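PDB 2PBP: enoyl-CoA hydratase subunit I from Geobacillus kaustophilus, which probably adds water to the double bond of enoyl-CoA thioesters, as hydro-lyases of the crotonase family do. Local coordinates for residues I18-P23 with A35-A40; A39-F44 with D89-V94; V52-G57 with E188-L193; K95-A100 with L203-I208; I120-A125 with M166-A171. All coordinates share one frame; numbering follows the deposited sequence.

The five contacts lie about the six-stranded sheet of a crotonase-fold subunit. Contacts 1 and 2 share A39 and A40 on helix 31-46, about 11 Å between centres, and I18 CD1 meets V41 CG2 at 3.4 Å. Contacts 1, 3, 4 and 5 reach neighbouring strands: I18 N probably bonds V54 O (2.9 Å), I99 N probably bonds I53 O (2.7 Å) and V121 N probably bonds A100 O (2.9 Å). Contact 3 lies on the other face of the sheet from helix 31-46. Contacts 2 and 5 are farthest apart, about 24 Å between centres. Relatives hold the substrate carbonyl in an oxyanion hole of backbone N-H groups; these five contacts are packing round the core.

Contact 1 (I18-P23 with A35-A40); sequences IELARP and AEIVAA
I18 and L20 of strand 15-20 pack against A40 and I37 of helix 31-46, the first strand and the helix of a beta-alpha-beta unit that strand 52-57 completes. The interactions across the pair are apolar. With CG1 anti to its carbonyl carbon (chi1 -65°) and the chain then extended, I18 sends CD1 to the helix, where it lies 3.8 Å from A40 CB. The same methyl is also 3.8 Å from A40 C, which means that it rests on the helix backbone as well as on the side chain. Alanine suits this place: a single methyl lets the strand come close, and the CA atoms of I18 and A40 are only 7.3 Å apart. One turn earlier the roles differ, because two long side chains meet. L20 CD2 approaches the outer end of I37, 3.7 Å from I37 CD1, the two branches slanting over one another.

The polar interactions belong to other partners. E19, between the two strand residues, forms a salt bridge with R58. E36 on the helix accepts hydrogen bonds from the backbone N atoms of V5 and S6. On the strand itself, I18 and L20 give their backbone bonds to strand 52-57 and the residue after it. Between these segments the contact is aliphatic, and F44 of the same helix extends the patch round I18, so the join rests on fit and probably exclusion of water.

Contact 2 (A39-F44 with D89-V94); sequences AAVEAF and DRLSIV
V41 and E42 of helix 31-46 meet R90 and L91 of helix 86-92 and V94 just beyond it, joining two helical elements of the crotonase fold. The inner side is closely packed. V41 CG1 presses on V94 CG2 at 3.5 Å, tighter than usual for two methyls, and the valines cross at about a right angle. Beta-branched residues suit such a narrow spacing, since each offers two methyls close to its backbone. The second methyl of V41, CG2, meets L91 CD2 more loosely, at 4.3 Å.

Toward solvent, charge replaces this packing. E42 is extended beyond CG, while R90 bends at chi3 (66°) and offers the NE side of its guanidinium. The salt bridge is side-on and two-pronged: NH2 of R90 reaches E42 OE1 at 2.6 Å, and NE of R90 reaches E42 OE2 at 3.0 Å. Both acceptors lie near the guanidinium plane, and both bonds are nearly straight. The two planes are nevertheless 37° apart; OE1 is met on its syn side though tilted out of the carboxylate plane, OE2 from farther above it. A glutamine in place of E42 would probably leave the R90 charge without its mate and break one prong, as an amide nitrogen cannot accept. One carboxylate oxygen has a further partner: a water donates to E42 OE2 at 2.6 Å and also to R90 O at 2.7 Å.

Contact 3 (V52-G57 with E188-L193); sequences VIVLTG and EETMRL
In the layered alpha/beta core of the crotonase fold, V54 of strand 52-57 faces T190 and M191 of helix 186-198. The contact is small and apolar. The CG2 methyl of T190 sits across the fork of the valine, 3.9 Å from V54 CG1 and 4.1 Å from V54 CG2. It is put there by chi1 of -58°, which sets CG2 opposite the backbone N and leaves OG1 beside that N, where it hydrogen-bonds to L186 O one turn back. Threonine thus suits a buried helix face: its methyl meets the sheet while its hydroxyl is satisfied within the helix. M191 adds a looser touch, its chain bent at each torsion and its SD 4.5 Å from V54 CG2.

Elsewhere on the helix, charges are gathered away from V54. R192 bridges E188 and E189, with NH1 of R192 2.9 Å from E189 OE2 and NH2 of R192 3.2 Å from E188 OE2.

Within the sheet, strand 52-57 runs between strands 15-20 and 98-102. T190 also touches I99 and A101 of strand 98-102 and V121 of strand 119-123, while M191 reaches V15 and I17 of strand 15-20, so the helix spans several strands.

Contact 4 (K95-A100 with L203-I208); sequences KTPMIA and LALRLI
R206 leaves its helix with CG opposite the backbone N (chi1 180°) and runs extended to NE, where chi4 of 82° turns one guanidinium face to the side chain of K95. K95 CD lies 3.3 Å above that plane, offset toward the rim, and is closest to R206 NH2. Two basic residues can pack like this because it is the lysine's methylenes that touch. The K95 chain bends at chi4 (-61°), its NZ stays 5.4 Å from R206 NH2, and the amine forms a salt bridge with E210.

Two waters link the segments: one donates to K95 O and R206 O; the other accepts from R206 NH1 at 2.8 Å, in the guanidinium plane, and gives a weak bond to T96 OG1. An alanine in place of R206 would probably leave the K95 methylenes without the flat group they lie on and the second water without that N-H.

Farther inside, P97 CG rests 4.0 Å from L205 CB, a rigid ring against an aliphatic side chain. The contact joins helix 202-217 to the lead-in of strand 98-102, beside strand 52-57, and where the second subunit adjoins, its W161 packs on P97 and hydrogen-bonds to L205 O.

Contact 5 (I120-A125 with M166-A171); sequences IVASSA and MSAKEA
The first residue of helix 168-173, A168, is set against A122 and S123 of strand 119-123, where a helix start meets the sheet of the crotonase fold. The touch is made by one methyl. A168 CB stands 3.5 Å from S123 O, an ordinary van der Waals approach to a carbonyl, and 4.2 Å from A122 CB. Alanine suits both positions: two single-carbon side chains facing each other allow the helix start to come close to the strand. The side chain of S123 starts away from the helix. With chi1 of 158°, its OG accepts from A125 N at 2.8 Å in a nearly straight bond, an ST turn that helps hold the S123-A125 bend.

The helix start that touches strand 119-123 follows directly from a strand of the second sheet. Strand 119-123 lies in the six-stranded sheet, where A122 bonds through its backbone to R179 and V181 of strand 179-181, whereas M166 and S167 form an outer strand of the smaller four-stranded sheet and lead into the helix. V180 also packs on A168, and on the other face of strand 119-123 V121 meets T190 and L193 of helix 186-198.

S167 is the N-cap, its OG accepting a weak bond from E170 N at 3.4 Å, while S167 O takes A171 N in the first helical turn. A168 N, at a helix start, lacks a preceding-turn carbonyl; it donates instead to a water at 2.9 Å, and that water gives a weak bond to S124 O.

Contact 1 (I18-P23 with A35-A40)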
# COMPACT_ATOMS: atom_id res chain seq x y z
N ILE A 18 11.52 -12.28 -20.09
CA ILE A 18 12.97 -12.31 -20.07
C ILE A 18 13.36 -13.53 -19.24
O ILE A 18 13.08 -13.60 -18.04
CB ILE A 18 13.56 -11.03 -19.44
CG1 ILE A 18 13.23 -9.82 -20.32
CG2 ILE A 18 15.07 -11.19 -19.29
CD1 ILE A 18 13.45 -8.46 -19.65
N GLU A 19 13.98 -14.50 -19.90
CA GLU A 19 14.39 -15.72 -19.23
C GLU A 19 15.90 -15.76 -19.06
O GLU A 19 16.64 -15.71 -20.04
CB GLU A 19 13.92 -16.94 -20.05
CG GLU A 19 14.51 -18.27 -19.62
CD GLU A 19 14.07 -19.42 -20.51
OE1 GLU A 19 13.83 -19.18 -21.71
OE2 GLU A 19 13.98 -20.56 -20.01
N LEU A 20 16.36 -15.81 -17.81
CA LEU A 20 17.80 -15.89 -17.56
C LEU A 20 18.18 -17.24 -18.16
O LEU A 20 17.57 -18.26 -17.84
CB LEU A 20 18.09 -15.86 -16.06
CG LEU A 20 17.44 -14.69 -15.30
CD1 LEU A 20 18.00 -14.63 -13.89
CD2 LEU A 20 17.72 -13.39 -16.03
N ALA A 21 19.20 -17.24 -19.02
CA ALA A 21 19.60 -18.46 -19.71
C ALA A 21 20.99 -19.02 -19.44
O ALA A 21 21.71 -19.39 -20.37
CB ALA A 21 19.42 -18.26 -21.22
N ARG A 22 21.37 -19.10 -18.16
CA ARG A 22 22.66 -19.68 -17.80
C ARG A 22 22.46 -20.69 -16.67
O ARG A 22 23.08 -20.59 -15.62
CB ARG A 22 23.65 -18.59 -17.37
CG ARG A 22 24.21 -17.75 -18.52
CD ARG A 22 24.94 -18.63 -19.55
NE ARG A 22 26.04 -19.39 -18.96
CZ ARG A 22 27.22 -18.88 -18.60
NH1 ARG A 22 27.48 -17.59 -18.79
NH2 ARG A 22 28.14 -19.66 -18.06
N PRO A 23 21.59 -21.69 -16.90
CA PRO A 23 21.31 -22.72 -15.90
C PRO A 23 22.55 -23.51 -15.50
O PRO A 23 22.60 -24.07 -14.41
CB PRO A 23 20.25 -23.58 -16.59
CG PRO A 23 20.62 -23.46 -18.03
CD PRO A 23 20.89 -21.99 -18.16
N ALA A 35 23.94 -6.64 -16.49
CA ALA A 35 23.94 -5.67 -17.58
C ALA A 35 22.99 -6.10 -18.69
O ALA A 35 22.26 -5.28 -19.24
CB ALA A 35 25.35 -5.47 -18.12
N GLU A 36 23.00 -7.39 -19.02
CA GLU A 36 22.12 -7.89 -20.07
C GLU A 36 20.66 -7.79 -19.65
O GLU A 36 19.79 -7.44 -20.45
CB GLU A 36 22.47 -9.34 -20.42
CG GLU A 36 23.78 -9.48 -21.19
CD GLU A 36 24.04 -10.89 -21.67
OE1 GLU A 36 23.14 -11.48 -22.28
OE2 GLU A 36 25.16 -11.40 -21.44
N ILE A 37 20.39 -8.09 -18.38
CA ILE A 37 19.04 -8.01 -17.86
C ILE A 37 18.55 -6.56 -17.95
O ILE A 37 17.43 -6.31 -18.39
CB ILE A 37 18.97 -8.49 -16.39
CG1 ILE A 37 19.35 -9.97 -16.32
CG2 ILE A 37 17.58 -8.24 -15.82
CD1 ILE A 37 19.66 -10.49 -14.91
N VAL A 38 19.40 -5.62 -17.54
CA VAL A 38 19.04 -4.20 -17.59
C VAL A 38 18.72 -3.76 -19.01
O VAL A 38 17.73 -3.06 -19.25
CB VAL A 38 20.19 -3.32 -17.04
CG1 VAL A 38 19.89 -1.85 -17.31
CG2 VAL A 38 20.36 -3.56 -15.56
N ALA A 39 19.56 -4.18 -19.96
CA ALA A 39 19.37 -3.82 -21.35
C ALA A 39 18.05 -4.38 -21.88
O ALA A 39 17.28 -3.67 -22.53
CB ALA A 39 20.53 -4.33 -22.19
N ALA A 40 17.78 -5.64 -21.57
CA ALA A 40 16.55 -6.28 -22.03
C ALA A 40 15.31 -5.65 -21.40
O ALA A 40 14.31 -5.40 -22.08
CB ALA A 40 16.59 -7.78 -21.72

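Contact 2 (A39-F44 with D89-V94)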
# COMPACT_ATOMS: atom_id res chain seq x y z
N ALA A 39 19.56 -4.18 -19.96
CA ALA A 39 19.37 -3.82 -21.35
C ALA A 39 18.05 -4.38 -21.88
O ALA A 39 17.28 -3.67 -22.53
CB ALA A 39 20.53 -4.33 -22.19
N ALA A 40 17.78 -5.64 -21.57
CA ALA A 40 16.55 -6.28 -22.03
C ALA A 40 15.31 -5.65 -21.40
O ALA A 40 14.31 -5.40 -22.08
CB ALA A 40 16.59 -7.78 -21.72
N VAL A 41 15.38 -5.39 -20.09
CA VAL A 41 14.25 -4.79 -19.40
C VAL A 41 13.97 -3.37 -19.88
O VAL A 41 12.82 -3.00 -20.09
CB VAL A 41 14.47 -4.77 -17.87
CG1 VAL A 41 13.35 -4.00 -17.19
CG2 VAL A 41 14.52 -6.19 -17.33
N GLU A 42 15.01 -2.57 -20.07
CA GLU A 42 14.81 -1.21 -20.54
C GLU A 42 14.23 -1.20 -21.95
O GLU A 42 13.44 -0.33 -22.30
CB GLU A 42 16.11 -0.40 -20.48
CG GLU A 42 16.64 -0.20 -19.06
CD GLU A 42 17.78 0.79 -18.98
OE1 GLU A 42 18.54 0.90 -19.97
OE2 GLU A 42 17.94 1.45 -17.93
N ALA A 43 14.60 -2.20 -22.75
CA ALA A 43 14.09 -2.30 -24.12
C ALA A 43 12.58 -2.54 -24.09
O ALA A 43 11.82 -1.86 -24.79
CB ALA A 43 14.78 -3.43 -24.85
N PHE A 44 12.15 -3.50 -23.28
CA PHE A 44 10.72 -3.80 -23.16
C PHE A 44 9.99 -2.62 -22.50
O PHE A 44 8.83 -2.35 -22.82
CB PHE A 44 10.49 -5.06 -22.31
CG PHE A 44 10.64 -6.36 -23.07
CD1 PHE A 44 10.34 -6.43 -24.43
CD2 PHE A 44 11.01 -7.52 -22.40
CE1 PHE A 44 10.41 -7.65 -25.11
CE2 PHE A 44 11.08 -8.75 -23.07
CZ PHE A 44 10.78 -8.81 -24.42
N ASP A 89 20.16 0.25 -9.91
CA ASP A 89 19.32 1.43 -9.76
C ASP A 89 18.46 1.61 -11.01
O ASP A 89 17.33 2.08 -10.93
CB ASP A 89 20.17 2.69 -9.54
CG ASP A 89 20.94 2.66 -8.23
OD1 ASP A 89 20.44 2.06 -7.25
OD2 ASP A 89 22.04 3.25 -8.17
N ARG A 90 19.01 1.24 -12.16
CA ARG A 90 18.27 1.37 -13.41
C ARG A 90 17.07 0.42 -13.40
O ARG A 90 16.02 0.74 -13.95
CB ARG A 90 19.19 1.06 -14.61
CG ARG A 90 20.25 2.14 -14.81
CD ARG A 90 21.32 1.75 -15.80
NE ARG A 90 20.81 1.61 -17.16
CZ ARG A 90 21.57 1.62 -18.25
NH1 ARG A 90 22.88 1.78 -18.14
NH2 ARG A 90 21.02 1.49 -19.45
N LEU A 91 17.23 -0.73 -12.75
CA LEU A 91 16.14 -1.69 -12.66
C LEU A 91 15.04 -1.14 -11.76
O LEU A 91 13.85 -1.35 -12.00
CB LEU A 91 16.65 -3.03 -12.11
CG LEU A 91 17.54 -3.86 -13.04
CD1 LEU A 91 17.98 -5.13 -12.33
CD2 LEU A 91 16.78 -4.20 -14.32
N SER A 92 15.46 -0.41 -10.72
CA SER A 92 14.53 0.18 -9.77
C SER A 92 13.60 1.23 -10.36
O SER A 92 12.51 1.45 -9.84
CB SER A 92 15.31 0.83 -8.61
OG SER A 92 16.12 -0.12 -7.94
N ILE A 93 14.01 1.87 -11.46
CA ILE A 93 13.17 2.90 -12.06
C ILE A 93 12.36 2.49 -13.29
O ILE A 93 11.80 3.35 -13.97
CB ILE A 93 14.00 4.15 -12.40
CG1 ILE A 93 15.05 3.82 -13.47
CG2 ILE A 93 14.67 4.69 -11.15
CD1 ILE A 93 15.69 5.04 -14.15
N VAL A 94 12.30 1.20 -13.57
CA VAL A 94 11.52 0.71 -14.70
C VAL A 94 10.06 1.02 -14.38
O VAL A 94 9.57 0.68 -13.31
CB VAL A 94 11.72 -0.81 -14.89
CG1 VAL A 94 10.74 -1.36 -15.92
CG2 VAL A 94 13.15 -1.08 -15.33
O HOH W 1 15.96 2.06 -16.29

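Contact 3 (V52-G57 with E188-L193)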
# COMPACT_ATOMS: atom_id res chain seq x y z
N VAL A 52 3.31 -5.66 -19.70
CA VAL A 52 3.79 -6.36 -18.51
C VAL A 52 5.08 -7.09 -18.87
O VAL A 52 5.22 -7.64 -19.96
CB VAL A 52 2.76 -7.40 -18.00
CG1 VAL A 52 3.24 -7.99 -16.67
CG2 VAL A 52 1.39 -6.76 -17.83
N ILE A 53 6.03 -7.06 -17.94
CA ILE A 53 7.31 -7.73 -18.13
C ILE A 53 7.42 -8.83 -17.08
O ILE A 53 7.17 -8.59 -15.90
CB ILE A 53 8.49 -6.74 -17.95
CG1 ILE A 53 8.40 -5.63 -19.00
CG2 ILE A 53 9.82 -7.48 -18.03
CD1 ILE A 53 9.29 -4.41 -18.72
N VAL A 54 7.78 -10.03 -17.52
CA VAL A 54 7.93 -11.16 -16.61
C VAL A 54 9.38 -11.64 -16.64
O VAL A 54 9.94 -11.86 -17.71
CB VAL A 54 7.00 -12.33 -17.01
CG1 VAL A 54 7.32 -13.56 -16.15
CG2 VAL A 54 5.55 -11.93 -16.83
N LEU A 55 9.97 -11.80 -15.46
CA LEU A 55 11.34 -12.28 -15.34
C LEU A 55 11.28 -13.68 -14.75
O LEU A 55 10.53 -13.93 -13.80
CB LEU A 55 12.16 -11.40 -14.40
CG LEU A 55 12.30 -9.91 -14.67
CD1 LEU A 55 13.27 -9.32 -13.65
CD2 LEU A 55 12.80 -9.66 -16.08
N THR A 56 12.06 -14.60 -15.31
CA THR A 56 12.10 -15.95 -14.80
C THR A 56 13.43 -16.59 -15.17
O THR A 56 14.18 -16.06 -16.00
CB THR A 56 10.93 -16.80 -15.35
OG1 THR A 56 10.75 -17.96 -14.54
CG2 THR A 56 11.21 -17.23 -16.79
N GLY A 57 13.74 -17.72 -14.54
CA GLY A 57 15.00 -18.39 -14.83
C GLY A 57 14.84 -19.74 -15.48
O GLY A 57 13.85 -20.44 -15.27
N GLU A 188 2.33 -20.90 -16.41
CA GLU A 188 0.95 -20.81 -16.85
C GLU A 188 0.20 -19.80 -15.98
O GLU A 188 -0.49 -18.91 -16.49
CB GLU A 188 0.27 -22.17 -16.73
CG GLU A 188 -1.20 -22.15 -17.09
CD GLU A 188 -1.91 -23.43 -16.68
OE1 GLU A 188 -1.41 -24.52 -17.04
OE2 GLU A 188 -2.95 -23.35 -16.01
N GLU A 189 0.34 -19.93 -14.67
CA GLU A 189 -0.32 -19.03 -13.74
C GLU A 189 0.20 -17.60 -13.85
O GLU A 189 -0.58 -16.65 -13.83
CB GLU A 189 -0.16 -19.52 -12.30
CG GLU A 189 -0.93 -20.81 -12.00
CD GLU A 189 -2.43 -20.65 -12.18
OE1 GLU A 189 -3.00 -19.69 -11.62
OE2 GLU A 189 -3.04 -21.48 -12.88
N THR A 190 1.52 -17.45 -13.97
CA THR A 190 2.12 -16.12 -14.08
C THR A 190 1.66 -15.42 -15.36
O THR A 190 1.32 -14.24 -15.34
CB THR A 190 3.66 -16.18 -14.07
OG1 THR A 190 4.11 -16.82 -12.87
CG2 THR A 190 4.25 -14.78 -14.14
N MET A 191 1.66 -16.15 -16.47
CA MET A 191 1.25 -15.56 -17.74
C MET A 191 -0.24 -15.20 -17.74
O MET A 191 -0.65 -14.23 -18.38
CB MET A 191 1.56 -16.52 -18.90
CG MET A 191 3.05 -16.71 -19.15
SD MET A 191 3.91 -15.15 -19.45
CE MET A 191 3.19 -14.66 -21.02
N ARG A 192 -1.04 -15.97 -17.02
CA ARG A 192 -2.46 -15.68 -16.94
C ARG A 192 -2.64 -14.37 -16.19
O ARG A 192 -3.43 -13.51 -16.59
CB ARG A 192 -3.20 -16.80 -16.22
CG ARG A 192 -4.70 -16.57 -16.09
CD ARG A 192 -5.42 -17.86 -15.72
NE ARG A 192 -5.20 -18.90 -16.72
CZ ARG A 192 -4.51 -20.01 -16.50
NH1 ARG A 192 -3.95 -20.22 -15.32
NH2 ARG A 192 -4.36 -20.90 -17.47
N LEU A 193 -1.89 -14.21 -15.10
CA LEU A 193 -1.95 -13.00 -14.30
C LEU A 193 -1.48 -11.80 -15.11
O LEU A 193 -2.12 -10.74 -15.12
CB LEU A 193 -1.08 -13.15 -13.05
CG LEU A 193 -0.88 -11.88 -12.20
CD1 LEU A 193 -2.22 -11.40 -11.66
CD2 LEU A 193 0.09 -12.18 -11.06

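Contact 4 (K95-A100 with L203-I208)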
# COMPACT_ATOMS: atom_id res chain seq x y z
N LYS A 95 9.36 1.67 -15.31
CA LYS A 95 7.98 2.05 -15.07
C LYS A 95 6.92 1.02 -15.43
O LYS A 95 5.84 1.00 -14.84
CB LYS A 95 7.67 3.37 -15.77
CG LYS A 95 8.41 4.55 -15.16
CD LYS A 95 7.98 5.87 -15.78
CE LYS A 95 8.73 7.04 -15.15
NZ LYS A 95 8.47 7.14 -13.69
N THR A 96 7.23 0.16 -16.40
CA THR A 96 6.30 -0.87 -16.83
C THR A 96 6.14 -1.93 -15.75
O THR A 96 7.09 -2.26 -15.05
CB THR A 96 6.79 -1.55 -18.12
OG1 THR A 96 6.93 -0.56 -19.15
CG2 THR A 96 5.81 -2.61 -18.58
N PRO A 97 4.91 -2.46 -15.57
CA PRO A 97 4.70 -3.49 -14.55
C PRO A 97 5.66 -4.67 -14.76
O PRO A 97 5.83 -5.16 -15.88
CB PRO A 97 3.24 -3.88 -14.76
CG PRO A 97 2.62 -2.58 -15.14
CD PRO A 97 3.63 -2.02 -16.14
N MET A 98 6.28 -5.12 -13.67
CA MET A 98 7.22 -6.23 -13.72
C MET A 98 6.87 -7.31 -12.72
O MET A 98 6.63 -7.04 -11.54
CB MET A 98 8.64 -5.76 -13.43
CG MET A 98 9.38 -5.20 -14.63
SD MET A 98 11.12 -5.69 -14.54
CE MET A 98 11.61 -4.86 -13.02
N ILE A 99 6.84 -8.55 -13.20
CA ILE A 99 6.51 -9.69 -12.35
C ILE A 99 7.65 -10.71 -12.38
O ILE A 99 8.20 -11.01 -13.44
CB ILE A 99 5.23 -10.41 -12.85
CG1 ILE A 99 4.06 -9.42 -12.88
CG2 ILE A 99 4.92 -11.60 -11.94
CD1 ILE A 99 3.84 -8.52 -11.69
N ALA A 100 8.00 -11.23 -11.22
CA ALA A 100 9.04 -12.24 -11.14
C ALA A 100 8.38 -13.59 -10.97
O ALA A 100 7.58 -13.78 -10.06
CB ALA A 100 9.98 -11.96 -9.96
N LEU A 203 -1.74 3.29 -18.66
CA LEU A 203 -1.39 4.54 -17.98
C LEU A 203 -1.78 4.46 -16.50
O LEU A 203 -1.07 4.97 -15.63
CB LEU A 203 -2.08 5.73 -18.65
CG LEU A 203 -1.56 6.08 -20.04
CD1 LEU A 203 -2.58 6.93 -20.78
CD2 LEU A 203 -0.22 6.80 -19.94
N ALA A 204 -2.92 3.83 -16.22
CA ALA A 204 -3.36 3.69 -14.84
C ALA A 204 -2.39 2.80 -14.07
O ALA A 204 -1.99 3.14 -12.96
CB ALA A 204 -4.78 3.11 -14.79
N LEU A 205 -1.99 1.66 -14.65
CA LEU A 205 -1.05 0.79 -13.94
C LEU A 205 0.29 1.49 -13.72
O LEU A 205 0.91 1.36 -12.66
CB LEU A 205 -0.81 -0.51 -14.72
CG LEU A 205 -2.00 -1.44 -14.98
CD1 LEU A 205 -1.48 -2.83 -15.33
CD2 LEU A 205 -2.89 -1.51 -13.75
N ARG A 206 0.73 2.24 -14.72
CA ARG A 206 1.99 2.97 -14.68
C ARG A 206 2.00 4.04 -13.59
O ARG A 206 2.92 4.10 -12.77
CB ARG A 206 2.24 3.62 -16.04
CG ARG A 206 3.52 4.45 -16.18
CD ARG A 206 3.42 5.23 -17.49
NE ARG A 206 4.59 6.04 -17.83
CZ ARG A 206 5.69 5.57 -18.41
NH1 ARG A 206 5.79 4.29 -18.72
NH2 ARG A 206 6.68 6.40 -18.73
N LEU A 207 0.97 4.88 -13.57
CA LEU A 207 0.89 5.96 -12.59
C LEU A 207 0.58 5.46 -11.18
O LEU A 207 0.96 6.10 -10.19
CB LEU A 207 -0.12 7.01 -13.04
CG LEU A 207 0.48 8.07 -13.99
CD1 LEU A 207 1.21 7.39 -15.15
CD2 LEU A 207 -0.61 9.00 -14.50
N ILE A 208 -0.12 4.33 -11.07
CA ILE A 208 -0.42 3.77 -9.76
C ILE A 208 0.90 3.27 -9.17
O ILE A 208 1.20 3.48 -7.99
CB ILE A 208 -1.41 2.57 -9.85
CG1 ILE A 208 -2.84 3.08 -9.97
CG2 ILE A 208 -1.24 1.67 -8.62
CD1 ILE A 208 -3.39 3.94 -8.80
O HOH W 2 5.55 3.24 -13.07
O HOH W 3 4.64 1.77 -18.19

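Contact 5 (I120-A125 with M166-A171)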
# COMPACT_ATOMS: atom_id res chain seq x y z
N ILE A 120 5.51 -10.91 -7.15
CA ILE A 120 6.29 -12.14 -7.23
C ILE A 120 5.37 -13.36 -7.17
O ILE A 120 4.61 -13.52 -6.21
CB ILE A 120 7.32 -12.25 -6.08
CG1 ILE A 120 8.28 -11.06 -6.10
CG2 ILE A 120 8.08 -13.56 -6.20
CD1 ILE A 120 9.09 -10.87 -4.82
N VAL A 121 5.43 -14.20 -8.19
CA VAL A 121 4.65 -15.44 -8.22
C VAL A 121 5.73 -16.49 -8.06
O VAL A 121 6.67 -16.54 -8.86
CB VAL A 121 3.93 -15.64 -9.57
CG1 VAL A 121 3.21 -16.99 -9.56
CG2 VAL A 121 2.95 -14.51 -9.81
N ALA A 122 5.60 -17.33 -7.04
CA ALA A 122 6.63 -18.33 -6.79
C ALA A 122 6.18 -19.77 -6.87
O ALA A 122 5.03 -20.11 -6.61
CB ALA A 122 7.27 -18.08 -5.42
N SER A 123 7.13 -20.62 -7.26
CA SER A 123 6.92 -22.06 -7.35
C SER A 123 7.19 -22.61 -5.96
O SER A 123 7.74 -21.92 -5.10
CB SER A 123 7.91 -22.68 -8.33
OG SER A 123 8.09 -24.06 -8.08
N SER A 124 6.79 -23.86 -5.74
CA SER A 124 7.03 -24.51 -4.46
C SER A 124 8.52 -24.86 -4.41
O SER A 124 9.06 -25.18 -3.35
CB SER A 124 6.18 -25.78 -4.34
OG SER A 124 4.80 -25.48 -4.33
N ALA A 125 9.17 -24.81 -5.57
CA ALA A 125 10.59 -25.12 -5.68
C ALA A 125 11.44 -23.91 -5.29
O ALA A 125 12.66 -24.00 -5.23
CB ALA A 125 10.91 -25.54 -7.11
N MET A 166 14.61 -18.83 3.11
CA MET A 166 13.19 -18.64 3.39
C MET A 166 12.38 -19.42 2.35
O MET A 166 12.63 -19.32 1.15
CB MET A 166 12.88 -17.14 3.30
CG MET A 166 11.48 -16.74 3.70
SD MET A 166 11.24 -15.00 3.29
CE MET A 166 12.18 -14.19 4.59
N SER A 167 11.42 -20.22 2.81
CA SER A 167 10.60 -20.99 1.88
C SER A 167 9.61 -20.06 1.19
O SER A 167 9.34 -18.96 1.67
CB SER A 167 9.83 -22.09 2.62
OG SER A 167 8.90 -21.52 3.53
N ALA A 168 9.06 -20.50 0.07
CA ALA A 168 8.09 -19.70 -0.66
C ALA A 168 6.88 -19.41 0.22
O ALA A 168 6.34 -18.30 0.20
CB ALA A 168 7.66 -20.42 -1.93
N LYS A 169 6.46 -20.40 1.00
CA LYS A 169 5.31 -20.23 1.87
C LYS A 169 5.47 -19.14 2.93
O LYS A 169 4.55 -18.35 3.13
CB LYS A 169 4.96 -21.56 2.56
CG LYS A 169 3.74 -21.48 3.47
CD LYS A 169 2.52 -20.90 2.75
CE LYS A 169 2.14 -21.71 1.52
NZ LYS A 169 1.04 -21.07 0.74
N GLU A 170 6.61 -19.07 3.59
CA GLU A 170 6.78 -18.03 4.60
C GLU A 170 6.92 -16.67 3.93
O GLU A 170 6.49 -15.66 4.47
CB GLU A 170 8.00 -18.27 5.49
CG GLU A 170 7.89 -17.50 6.81
CD GLU A 170 9.11 -17.65 7.69
OE1 GLU A 170 9.75 -18.72 7.66
OE2 GLU A 170 9.41 -16.69 8.43
N ALA A 171 7.51 -16.67 2.74
CA ALA A 171 7.69 -15.43 1.98
C ALA A 171 6.31 -14.86 1.65
O ALA A 171 6.11 -13.65 1.67
CB ALA A 171 8.47 -15.70 0.70
O HOH W 4 9.67 -23.22 -0.63